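Local structure of biliverdin reductase (Synechocystis sp., 5B3V) at residues V19-A24 and V41-N46; Q26-V31 and G285-D290; L77-T82 and H100-Y105. The protein probably reduces the open-chain tetrapyrrole biliverdin to bilirubin, using NADPH as the electron donor. One frame throughout, in Å; residues are numbered along the deposited sequence.

Contact 1 of 3, residues V19-A24 and V41-N46. With NAP (NADP nicotinamide-adenine-dinucleotide phosphate), chain E.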
# COMPACT_ATOMS: atom_id res chain seq x y z
N VAL A 19 13.61 -0.73 -8.22
CA VAL A 19 14.15 -1.60 -7.19
C VAL A 19 13.12 -2.70 -6.94
O VAL A 19 12.08 -2.46 -6.31
CB VAL A 19 14.49 -0.84 -5.91
CG1 VAL A 19 14.88 -1.81 -4.81
CG2 VAL A 19 15.63 0.14 -6.17
N GLY A 20 13.41 -3.90 -7.43
CA GLY A 20 12.48 -5.00 -7.38
C GLY A 20 12.13 -5.52 -8.76
O GLY A 20 12.27 -4.80 -9.75
N THR A 21 11.69 -6.78 -8.85
CA THR A 21 11.30 -7.38 -10.12
C THR A 21 9.96 -8.10 -10.05
O THR A 21 9.62 -8.84 -10.98
CB THR A 21 12.37 -8.36 -10.62
OG1 THR A 21 12.58 -9.39 -9.65
CG2 THR A 21 13.69 -7.64 -10.88
N GLY A 22 9.19 -7.91 -8.98
CA GLY A 22 7.94 -8.61 -8.79
C GLY A 22 6.79 -7.99 -9.55
O GLY A 22 6.98 -7.22 -10.50
N TYR A 23 5.57 -8.33 -9.13
CA TYR A 23 4.37 -7.89 -9.83
C TYR A 23 4.32 -6.38 -9.98
O TYR A 23 4.18 -5.84 -11.08
CB TYR A 23 3.12 -8.40 -9.10
CG TYR A 23 1.83 -7.89 -9.69
CD1 TYR A 23 1.24 -8.53 -10.77
CD2 TYR A 23 1.19 -6.77 -9.17
CE1 TYR A 23 0.06 -8.06 -11.33
CE2 TYR A 23 0.01 -6.29 -9.71
CZ TYR A 23 -0.55 -6.94 -10.79
OH TYR A 23 -1.73 -6.48 -11.33
N ALA A 24 4.41 -5.67 -8.85
CA ALA A 24 4.36 -4.21 -8.88
C ALA A 24 5.49 -3.63 -9.71
O ALA A 24 5.30 -2.65 -10.44
CB ALA A 24 4.40 -3.65 -7.46
N VAL A 41 15.93 3.02 -16.92
CA VAL A 41 17.37 2.99 -17.09
C VAL A 41 17.99 1.74 -16.48
O VAL A 41 18.74 1.02 -17.14
CB VAL A 41 18.00 4.27 -16.50
CG1 VAL A 41 19.51 4.20 -16.58
CG2 VAL A 41 17.47 5.48 -17.24
N SER A 42 17.69 1.46 -15.21
CA SER A 42 18.30 0.35 -14.50
C SER A 42 17.26 -0.33 -13.62
O SER A 42 16.12 0.13 -13.50
CB SER A 42 19.51 0.81 -13.69
OG SER A 42 19.16 1.85 -12.79
N PHE A 43 17.66 -1.44 -13.01
CA PHE A 43 16.80 -2.16 -12.07
C PHE A 43 17.67 -3.06 -11.21
O PHE A 43 18.79 -3.42 -11.60
CB PHE A 43 15.72 -2.97 -12.80
CG PHE A 43 16.18 -4.32 -13.27
CD1 PHE A 43 15.96 -5.45 -12.51
CD2 PHE A 43 16.83 -4.45 -14.49
CE1 PHE A 43 16.38 -6.69 -12.95
CE2 PHE A 43 17.26 -5.68 -14.93
CZ PHE A 43 17.03 -6.81 -14.16
N TRP A 44 17.15 -3.42 -10.04
CA TRP A 44 17.83 -4.32 -9.12
C TRP A 44 16.84 -5.37 -8.62
O TRP A 44 15.67 -5.06 -8.38
CB TRP A 44 18.44 -3.56 -7.94
CG TRP A 44 19.04 -4.44 -6.90
CD1 TRP A 44 20.25 -5.06 -6.94
CD2 TRP A 44 18.45 -4.81 -5.65
NE1 TRP A 44 20.45 -5.79 -5.80
CE2 TRP A 44 19.36 -5.65 -4.99
CE3 TRP A 44 17.23 -4.50 -5.03
CZ2 TRP A 44 19.10 -6.19 -3.73
CZ3 TRP A 44 16.97 -5.04 -3.78
CH2 TRP A 44 17.90 -5.88 -3.15
N GLY A 45 17.32 -6.61 -8.48
CA GLY A 45 16.45 -7.70 -8.08
C GLY A 45 17.01 -8.58 -6.98
O GLY A 45 17.79 -8.13 -6.14
N ASN A 46 16.53 -9.80 -6.92
CA ASN A 46 16.89 -10.74 -5.90
C ASN A 46 17.36 -12.08 -6.43
O ASN A 46 18.51 -12.26 -6.54
CB ASN A 46 15.74 -10.84 -4.89
CG ASN A 46 15.99 -11.81 -3.80
OD1 ASN A 46 15.31 -12.80 -3.70
ND2 ASN A 46 16.93 -11.53 -2.97
PA NAP E . 6.58 -9.56 -5.28
O1A NAP E . 5.87 -9.78 -6.56
O2A NAP E . 6.88 -10.72 -4.42
O5B NAP E . 7.97 -8.82 -5.63
C5B NAP E . 9.07 -8.61 -4.74
C4B NAP E . 10.42 -8.43 -5.49
O4B NAP E . 10.82 -9.10 -4.24
C3B NAP E . 11.33 -9.37 -6.34
O3B NAP E . 12.50 -8.67 -6.75
C2B NAP E . 11.59 -10.35 -5.25
O2B NAP E . 12.61 -11.37 -5.49
C1B NAP E . 12.21 -9.29 -4.33
N9A NAP E . 12.61 -9.95 -3.09
C8A NAP E . 12.02 -11.01 -2.56
N7A NAP E . 12.69 -11.35 -1.47
C5A NAP E . 13.71 -10.51 -1.33
C6A NAP E . 14.66 -10.43 -0.39
N6A NAP E . 14.60 -11.34 0.58
N1A NAP E . 15.62 -9.50 -0.43
C2A NAP E . 15.62 -8.58 -1.48
N3A NAP E . 14.61 -8.68 -2.45
C4A NAP E . 13.69 -9.66 -2.36
O3 NAP E . 5.69 -8.55 -4.38
PN NAP E . 4.85 -7.23 -4.79
O1N NAP E . 3.43 -7.45 -4.46
O2N NAP E . 5.24 -6.84 -6.17
O5D NAP E . 5.43 -6.11 -3.79
C5D NAP E . 6.38 -5.06 -3.96
C4D NAP E . 6.22 -4.10 -2.74
O4D NAP E . 4.84 -4.08 -3.30
C3D NAP E . 5.63 -4.21 -1.31
O3D NAP E . 5.71 -2.94 -0.66
C2D NAP E . 4.22 -4.52 -1.66
O2D NAP E . 3.39 -4.47 -0.50
C1D NAP E . 4.04 -3.27 -2.45
N1N NAP E . 2.67 -3.24 -2.99
C2N NAP E . 2.28 -4.24 -3.88
C3N NAP E . 0.99 -4.24 -4.40
C7N NAP E . 0.61 -5.22 -5.30
O7N NAP E . 1.35 -6.17 -5.56
N7N NAP E . -0.60 -5.07 -5.80
C4N NAP E . 0.10 -3.22 -4.08
C5N NAP E . 0.49 -2.22 -3.19
C6N NAP E . 1.77 -2.23 -2.65
P2B NAP E . 12.58 -12.58 -6.52
O1X NAP E . 13.18 -13.66 -5.71
O2X NAP E . 11.17 -12.75 -6.87
O3X NAP E . 13.43 -12.10 -7.63
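Val19 and Trp44 are partners across two parallel strands, and their side chains leave the sheet on the same face. CG1 of Val19 comes in near the plane of the indole and meets its rim at Trp44 CE3, 3.6 Å away. Both groups swing the same way: Val19 CG1 lies opposite its backbone N (chi1 172°), and the Trp44 ring does likewise. Next along the chain, Gly20 N donates to Trp44 O at 2.7 Å, the one backbone bond between 19-24 and 41-46.

The close packing continues at Thr21, whose CG2 methyl lies 3.5 Å from Phe43 CE1 and also rests near the CA of Gly45. With its methyl spent on the phenyl ring, Thr21 turns its hydroxyl to the cofactor, and Thr21 N bonds NAP O3B at 2.9 Å while OG1 meets the same ribose oxygen at 3.0 Å. Two groups of one residue thus grip a single hydroxyl.

Past this point the segments diverge, and each then meets the dinucleotide. Gly22, at the N-cap, would drive a side chain into NAP O5B; beyond it Tyr23 N reaches NAP O1A and Ala24 N reaches NAP O2N, the latter at 3.0 Å. These are the diphosphate contacts of a glycine-rich Rossmann turn, at the start of a helix whose dipole would probably favour the phosphates. The looser side belongs to Asn46, exposed beside the adenosine, and to Trp44, which is only partly buried.

Around the contact, Leu79 of strand 77-80 and Ala81 just after it bond the backbone of Val19. Helix 66-71 lies against the Val19 and Trp44 face through Leu69, and helix 48-58 against Phe43 and Thr21, in the beta-alpha-beta unit of strand 14-19, helix 23-34 and strand 38-44.

Contact 2 of 3, residues Q26-V31 and G285-D290. With NAP (NADP nicotinamide-adenine-dinucleotide phosphate), chain E.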
# COMPACT_ATOMS: atom_id res chain seq x y z
N GLN A 26 6.86 -4.90 -12.29
CA GLN A 26 6.66 -5.13 -13.72
C GLN A 26 5.65 -4.16 -14.31
O GLN A 26 5.85 -3.62 -15.41
CB GLN A 26 6.22 -6.58 -13.95
CG GLN A 26 7.33 -7.59 -13.67
CD GLN A 26 6.80 -9.00 -13.49
OE1 GLN A 26 5.78 -9.38 -14.06
NE2 GLN A 26 7.50 -9.79 -12.68
N ARG A 27 4.54 -3.92 -13.59
CA ARG A 27 3.56 -2.94 -14.05
C ARG A 27 4.20 -1.56 -14.20
O ARG A 27 3.87 -0.81 -15.12
CB ARG A 27 2.38 -2.87 -13.08
CG ARG A 27 1.83 -4.21 -12.63
CD ARG A 27 0.88 -4.84 -13.65
NE ARG A 27 1.59 -5.54 -14.71
CZ ARG A 27 2.26 -6.68 -14.54
NH1 ARG A 27 2.34 -7.24 -13.34
NH2 ARG A 27 2.87 -7.25 -15.57
N ARG A 28 5.11 -1.27 -13.33
CA ARG A 28 5.83 -0.00 -13.43
C ARG A 28 6.70 0.03 -14.67
O ARG A 28 6.70 1.03 -15.41
CB ARG A 28 6.67 0.22 -12.17
CG ARG A 28 5.84 0.38 -10.92
CD ARG A 28 5.10 1.70 -10.95
NE ARG A 28 4.40 1.96 -9.69
CZ ARG A 28 3.95 3.15 -9.32
NH1 ARG A 28 4.13 4.21 -10.10
NH2 ARG A 28 3.32 3.29 -8.16
N ALA A 29 7.47 -0.98 -14.88
CA ALA A 29 8.33 -1.05 -16.06
C ALA A 29 7.51 -0.86 -17.33
O ALA A 29 7.90 -0.10 -18.22
CB ALA A 29 9.09 -2.37 -16.08
N GLU A 30 6.36 -1.54 -17.42
CA GLU A 30 5.49 -1.41 -18.58
C GLU A 30 5.12 0.05 -18.84
O GLU A 30 5.32 0.56 -19.94
CB GLU A 30 4.23 -2.25 -18.39
CG GLU A 30 4.48 -3.75 -18.40
CD GLU A 30 3.32 -4.53 -17.83
OE1 GLU A 30 2.32 -3.90 -17.41
OE2 GLU A 30 3.40 -5.78 -17.80
N VAL A 31 4.60 0.73 -17.82
CA VAL A 31 4.13 2.10 -18.00
C VAL A 31 5.29 3.05 -18.27
O VAL A 31 5.21 3.93 -19.14
CB VAL A 31 3.30 2.55 -16.78
CG1 VAL A 31 2.75 3.96 -17.01
CG2 VAL A 31 2.17 1.57 -16.49
N GLY A 285 -5.79 -0.51 -14.60
CA GLY A 285 -4.43 -0.37 -14.25
C GLY A 285 -4.36 0.72 -13.24
O GLY A 285 -4.20 1.86 -13.59
N LEU A 286 -4.51 0.37 -11.97
CA LEU A 286 -4.31 1.31 -10.88
C LEU A 286 -2.85 1.72 -10.77
O LEU A 286 -2.53 2.87 -10.43
CB LEU A 286 -4.80 0.69 -9.57
CG LEU A 286 -6.16 -0.01 -9.66
CD1 LEU A 286 -6.28 -1.09 -8.60
CD2 LEU A 286 -7.29 1.00 -9.53
N PHE A 287 -1.94 0.79 -11.05
CA PHE A 287 -0.52 1.12 -11.11
C PHE A 287 -0.23 2.11 -12.23
O PHE A 287 0.57 3.04 -12.06
CB PHE A 287 0.31 -0.15 -11.29
CG PHE A 287 0.55 -0.89 -10.01
CD1 PHE A 287 1.42 -0.39 -9.06
CD2 PHE A 287 -0.08 -2.10 -9.76
CE1 PHE A 287 1.66 -1.06 -7.88
CE2 PHE A 287 0.15 -2.78 -8.58
CZ PHE A 287 1.02 -2.26 -7.64
N ARG A 288 -0.88 1.93 -13.38
CA ARG A 288 -0.72 2.88 -14.48
C ARG A 288 -1.23 4.26 -14.09
O ARG A 288 -0.60 5.28 -14.40
CB ARG A 288 -1.44 2.37 -15.73
CG ARG A 288 -1.91 3.46 -16.67
CD ARG A 288 -2.40 2.91 -17.99
NE ARG A 288 -1.32 2.76 -18.96
CZ ARG A 288 -0.91 1.60 -19.46
NH1 ARG A 288 -1.50 0.47 -19.07
NH2 ARG A 288 0.08 1.56 -20.34
N GLN A 289 -2.37 4.32 -13.38
CA GLN A 289 -2.87 5.60 -12.89
C GLN A 289 -1.87 6.27 -11.96
O GLN A 289 -1.64 7.48 -12.06
CB GLN A 289 -4.20 5.41 -12.15
CG GLN A 289 -5.29 4.70 -12.95
CD GLN A 289 -6.67 4.95 -12.36
OE1 GLN A 289 -6.94 6.02 -11.81
NE2 GLN A 289 -7.55 3.96 -12.47
N ASP A 290 -1.35 5.51 -11.09
CA ASP A 290 -0.37 6.08 -10.16
C ASP A 290 0.86 6.58 -10.90
O ASP A 290 1.33 7.70 -10.67
CB ASP A 290 0.01 5.05 -9.11
CG ASP A 290 0.90 5.62 -8.02
OD1 ASP A 290 0.36 6.18 -7.05
OD2 ASP A 290 2.14 5.51 -8.15
PA NAP E . 6.58 -9.56 -5.28
O1A NAP E . 5.87 -9.78 -6.56
O2A NAP E . 6.88 -10.72 -4.42
O5B NAP E . 7.97 -8.82 -5.63
C5B NAP E . 9.07 -8.61 -4.74
C4B NAP E . 10.42 -8.43 -5.49
O4B NAP E . 10.82 -9.10 -4.24
C3B NAP E . 11.33 -9.37 -6.34
O3B NAP E . 12.50 -8.67 -6.75
C2B NAP E . 11.59 -10.35 -5.25
O2B NAP E . 12.61 -11.37 -5.49
C1B NAP E . 12.21 -9.29 -4.33
N9A NAP E . 12.61 -9.95 -3.09
C8A NAP E . 12.02 -11.01 -2.56
N7A NAP E . 12.69 -11.35 -1.47
C5A NAP E . 13.71 -10.51 -1.33
C6A NAP E . 14.66 -10.43 -0.39
N6A NAP E . 14.60 -11.34 0.58
N1A NAP E . 15.62 -9.50 -0.43
C2A NAP E . 15.62 -8.58 -1.48
N3A NAP E . 14.61 -8.68 -2.45
C4A NAP E . 13.69 -9.66 -2.36
O3 NAP E . 5.69 -8.55 -4.38
PN NAP E . 4.85 -7.23 -4.79
O1N NAP E . 3.43 -7.45 -4.46
O2N NAP E . 5.24 -6.84 -6.17
O5D NAP E . 5.43 -6.11 -3.79
C5D NAP E . 6.38 -5.06 -3.96
C4D NAP E . 6.22 -4.10 -2.74
O4D NAP E . 4.84 -4.08 -3.30
C3D NAP E . 5.63 -4.21 -1.31
O3D NAP E . 5.71 -2.94 -0.66
C2D NAP E . 4.22 -4.52 -1.66
O2D NAP E . 3.39 -4.47 -0.50
C1D NAP E . 4.04 -3.27 -2.45
N1N NAP E . 2.67 -3.24 -2.99
C2N NAP E . 2.28 -4.24 -3.88
C3N NAP E . 0.99 -4.24 -4.40
C7N NAP E . 0.61 -5.22 -5.30
O7N NAP E . 1.35 -6.17 -5.56
N7N NAP E . -0.60 -5.07 -5.80
C4N NAP E . 0.10 -3.22 -4.08
C5N NAP E . 0.49 -2.22 -3.19
C6N NAP E . 1.77 -2.23 -2.65
P2B NAP E . 12.58 -12.58 -6.52
O1X NAP E . 13.18 -13.66 -5.71
O2X NAP E . 11.17 -12.75 -6.87
O3X NAP E . 13.43 -12.10 -7.63
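Arg28 reaches across to Asp290 and forms a salt bridge in which NH2 lies 2.5 Å from OD2, with a weak second bond from Arg28 NH1 to the same oxygen. OD2 sits in the guanidinium plane but is approached from above its own carboxylate, the two planes being 88° apart. Arg28 gets there by folding at chi2 (-70°), which carries NE past the edge of the Phe287 ring, 3.8 Å from CD1. Phe287 also meets Arg27, their CB atoms 3.9 Å apart, and Arg27 CG approaches the ring obliquely. The far end of the ring presents its rim to the nicotinamide amide, Phe287 CE2 lying 3.7 Å from NAP N7N. Farther along the helices, Val31 CG2 packs 3.8 Å from CB of Arg288 and sits over the centre of that guanidinium.

A second shell sets these groups. Glu30, nearly one turn on, clasps Arg27 side-on, OE1 taking NE and OE2 taking NH2, which draws the charged end off Phe287. Asp290 OD1 is bonded by His129 and Tyr305, and Arg28 NH2 also bridges to Glu104.

The two helical segments, inclined at 55°, belong to the Rossmann and C-terminal family regions. The charge of buried Arg28 is probably compensated by the carboxylates of Asp290 and Glu104, and its bridge to Asp290 ties those regions together beside the nicotinamide.

Contact 3 of 3, residues L77-T82 and H100-Y105. With NAP (NADP nicotinamide-adenine-dinucleotide phosphate), chain E.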
# COMPACT_ATOMS: atom_id res chain seq x y z
N LEU A 77 15.11 9.20 -10.70
CA LEU A 77 14.03 8.77 -9.82
C LEU A 77 14.22 7.29 -9.48
O LEU A 77 14.46 6.48 -10.38
CB LEU A 77 12.66 9.00 -10.48
CG LEU A 77 11.39 8.73 -9.67
CD1 LEU A 77 10.32 9.76 -10.00
CD2 LEU A 77 10.85 7.33 -9.94
N VAL A 78 14.10 6.96 -8.20
CA VAL A 78 14.16 5.59 -7.73
C VAL A 78 12.74 5.12 -7.46
O VAL A 78 11.98 5.81 -6.76
CB VAL A 78 15.03 5.46 -6.47
CG1 VAL A 78 14.91 4.06 -5.87
CG2 VAL A 78 16.48 5.78 -6.79
N LEU A 79 12.37 3.96 -8.00
CA LEU A 79 11.08 3.35 -7.73
C LEU A 79 11.30 2.12 -6.87
O LEU A 79 11.93 1.15 -7.31
CB LEU A 79 10.35 2.98 -9.02
CG LEU A 79 8.93 2.50 -8.72
CD1 LEU A 79 7.93 3.29 -9.54
CD2 LEU A 79 8.78 1.00 -8.96
N ILE A 80 10.76 2.15 -5.66
CA ILE A 80 11.00 1.12 -4.66
C ILE A 80 9.76 0.23 -4.63
O ILE A 80 8.72 0.60 -4.08
CB ILE A 80 11.31 1.73 -3.29
CG1 ILE A 80 12.60 2.54 -3.37
CG2 ILE A 80 11.41 0.65 -2.23
CD1 ILE A 80 12.83 3.45 -2.20
N ALA A 81 9.88 -0.95 -5.24
CA ALA A 81 8.84 -1.97 -5.23
C ALA A 81 9.42 -3.31 -4.79
O ALA A 81 9.16 -4.35 -5.40
CB ALA A 81 8.17 -2.09 -6.60
N THR A 82 10.22 -3.29 -3.73
CA THR A 82 10.84 -4.49 -3.18
C THR A 82 10.21 -4.82 -1.83
O THR A 82 9.19 -4.23 -1.44
CB THR A 82 12.36 -4.29 -3.05
OG1 THR A 82 12.96 -5.46 -2.49
CG2 THR A 82 12.66 -3.09 -2.17
N HIS A 100 14.42 11.56 -6.78
CA HIS A 100 13.01 11.44 -6.46
C HIS A 100 12.70 9.99 -6.09
O HIS A 100 13.23 9.06 -6.69
CB HIS A 100 12.14 11.88 -7.64
CG HIS A 100 12.44 13.26 -8.14
ND1 HIS A 100 12.02 14.40 -7.49
CD2 HIS A 100 13.13 13.68 -9.23
CE1 HIS A 100 12.42 15.47 -8.17
NE2 HIS A 100 13.10 15.06 -9.23
N VAL A 101 11.84 9.80 -5.10
CA VAL A 101 11.56 8.47 -4.58
C VAL A 101 10.06 8.21 -4.65
O VAL A 101 9.28 8.91 -3.99
CB VAL A 101 12.08 8.28 -3.14
CG1 VAL A 101 11.67 6.91 -2.61
CG2 VAL A 101 13.59 8.43 -3.10
N VAL A 102 9.67 7.22 -5.44
CA VAL A 102 8.31 6.68 -5.44
C VAL A 102 8.35 5.32 -4.76
O VAL A 102 9.19 4.47 -5.10
CB VAL A 102 7.75 6.56 -6.87
CG1 VAL A 102 6.54 5.63 -6.89
CG2 VAL A 102 7.38 7.93 -7.41
N LEU A 103 7.46 5.11 -3.80
CA LEU A 103 7.40 3.86 -3.06
C LEU A 103 6.02 3.23 -3.20
O LEU A 103 5.00 3.92 -3.24
CB LEU A 103 7.70 4.06 -1.57
CG LEU A 103 9.12 4.36 -1.10
CD1 LEU A 103 9.15 5.65 -0.31
CD2 LEU A 103 9.66 3.21 -0.27
N GLU A 104 6.01 1.90 -3.30
CA GLU A 104 4.82 1.13 -3.01
C GLU A 104 4.68 1.03 -1.49
O GLU A 104 5.67 0.87 -0.78
CB GLU A 104 4.93 -0.26 -3.63
CG GLU A 104 4.23 -0.44 -4.97
CD GLU A 104 4.76 0.48 -6.04
OE1 GLU A 104 5.87 0.23 -6.56
OE2 GLU A 104 4.06 1.47 -6.38
N TYR A 105 3.45 1.15 -1.00
CA TYR A 105 3.25 1.16 0.45
C TYR A 105 3.69 -0.17 1.07
O TYR A 105 3.64 -1.21 0.41
CB TYR A 105 1.79 1.48 0.81
CG TYR A 105 0.75 0.43 0.45
CD1 TYR A 105 0.63 -0.75 1.18
CD2 TYR A 105 -0.15 0.64 -0.58
CE1 TYR A 105 -0.32 -1.70 0.87
CE2 TYR A 105 -1.12 -0.30 -0.90
CZ TYR A 105 -1.19 -1.46 -0.17
OH TYR A 105 -2.15 -2.40 -0.48
PA NAP E . 6.58 -9.56 -5.28
O1A NAP E . 5.87 -9.78 -6.56
O2A NAP E . 6.88 -10.72 -4.42
O5B NAP E . 7.97 -8.82 -5.63
C5B NAP E . 9.07 -8.61 -4.74
C4B NAP E . 10.42 -8.43 -5.49
O4B NAP E . 10.82 -9.10 -4.24
C3B NAP E . 11.33 -9.37 -6.34
O3B NAP E . 12.50 -8.67 -6.75
C2B NAP E . 11.59 -10.35 -5.25
O2B NAP E . 12.61 -11.37 -5.49
C1B NAP E . 12.21 -9.29 -4.33
N9A NAP E . 12.61 -9.95 -3.09
C8A NAP E . 12.02 -11.01 -2.56
N7A NAP E . 12.69 -11.35 -1.47
C5A NAP E . 13.71 -10.51 -1.33
C6A NAP E . 14.66 -10.43 -0.39
N6A NAP E . 14.60 -11.34 0.58
N1A NAP E . 15.62 -9.50 -0.43
C2A NAP E . 15.62 -8.58 -1.48
N3A NAP E . 14.61 -8.68 -2.45
C4A NAP E . 13.69 -9.66 -2.36
O3 NAP E . 5.69 -8.55 -4.38
PN NAP E . 4.85 -7.23 -4.79
O1N NAP E . 3.43 -7.45 -4.46
O2N NAP E . 5.24 -6.84 -6.17
O5D NAP E . 5.43 -6.11 -3.79
C5D NAP E . 6.38 -5.06 -3.96
C4D NAP E . 6.22 -4.10 -2.74
O4D NAP E . 4.84 -4.08 -3.30
C3D NAP E . 5.63 -4.21 -1.31
O3D NAP E . 5.71 -2.94 -0.66
C2D NAP E . 4.22 -4.52 -1.66
O2D NAP E . 3.39 -4.47 -0.50
C1D NAP E . 4.04 -3.27 -2.45
N1N NAP E . 2.67 -3.24 -2.99
C2N NAP E . 2.28 -4.24 -3.88
C3N NAP E . 0.99 -4.24 -4.40
C7N NAP E . 0.61 -5.22 -5.30
O7N NAP E . 1.35 -6.17 -5.56
N7N NAP E . -0.60 -5.07 -5.80
C4N NAP E . 0.10 -3.22 -4.08
C5N NAP E . 0.49 -2.22 -3.19
C6N NAP E . 1.77 -2.23 -2.65
P2B NAP E . 12.58 -12.58 -6.52
O1X NAP E . 13.18 -13.66 -5.71
O2X NAP E . 11.17 -12.75 -6.87
O3X NAP E . 13.43 -12.10 -7.63
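Strands 77-80 and 100-104 run parallel in direct register, Leu77 opposite His100 through Ile80 opposite Leu103, joined by four backbone bonds from Val78 N to His100 O at one end to Glu104 N to Ile80 O at the other. On one face Leu79 CD1 meets Val102 CG1 at 3.8 Å, and Leu77 CD1 crosses to the CB of His100; helix 286-300 packs there. On the other, Ile80 and Leu103 lie side by side, CG2 of Ile80 3.7 Å from CD2 of Leu103, while Ile80 CD1 touches Val101 CG1 under helix 87-96.

Toward the cofactor, Glu104 CB lies 3.4 Å from NAP C1D, and the bend at chi2 (61°) turns the carboxylate back past the CB of Ala81, OE2 reaching a salt bridge with Arg28. Tyr105 lays one ring face against the nicotinamide, with NAP C6N 3.8 Å above its centre, and its hydroxyl bonds Ser187 and biliverdin. Losing that ring to an alanine would probably leave the nicotinamide freer to tilt and deprive biliverdin of a hydrogen-bonding partner.

A largely apolar strand pair thus leads into Glu104 and Tyr105, which meet the cofactor, Tyr105 also meeting the pigment, consistent with positioning them for reduction.

Overall arrangement
Contacts 1 and 3 join neighbouring strands of one parallel sheet, their centres about 10 Å apart; strand 14-19 borders strand 77-80, and probable backbone hydrogen bonds link the two contacts. Contact 1 closes before contact 3 opens along the chain. Contact 2 spans far more sequence, from helix 23-34, which it shares with contact 1, to helix 286-300, and contact 3 falls within that span. Its centre is about 13 Å from contact 1 and 12 Å from contact 3. All three touch NADP: the strand ends and following turns of the Rossmann part hold the cofactor in contacts 1 and 3, and contact 2 brings Phe287 of the C-terminal family region to the nicotinamide.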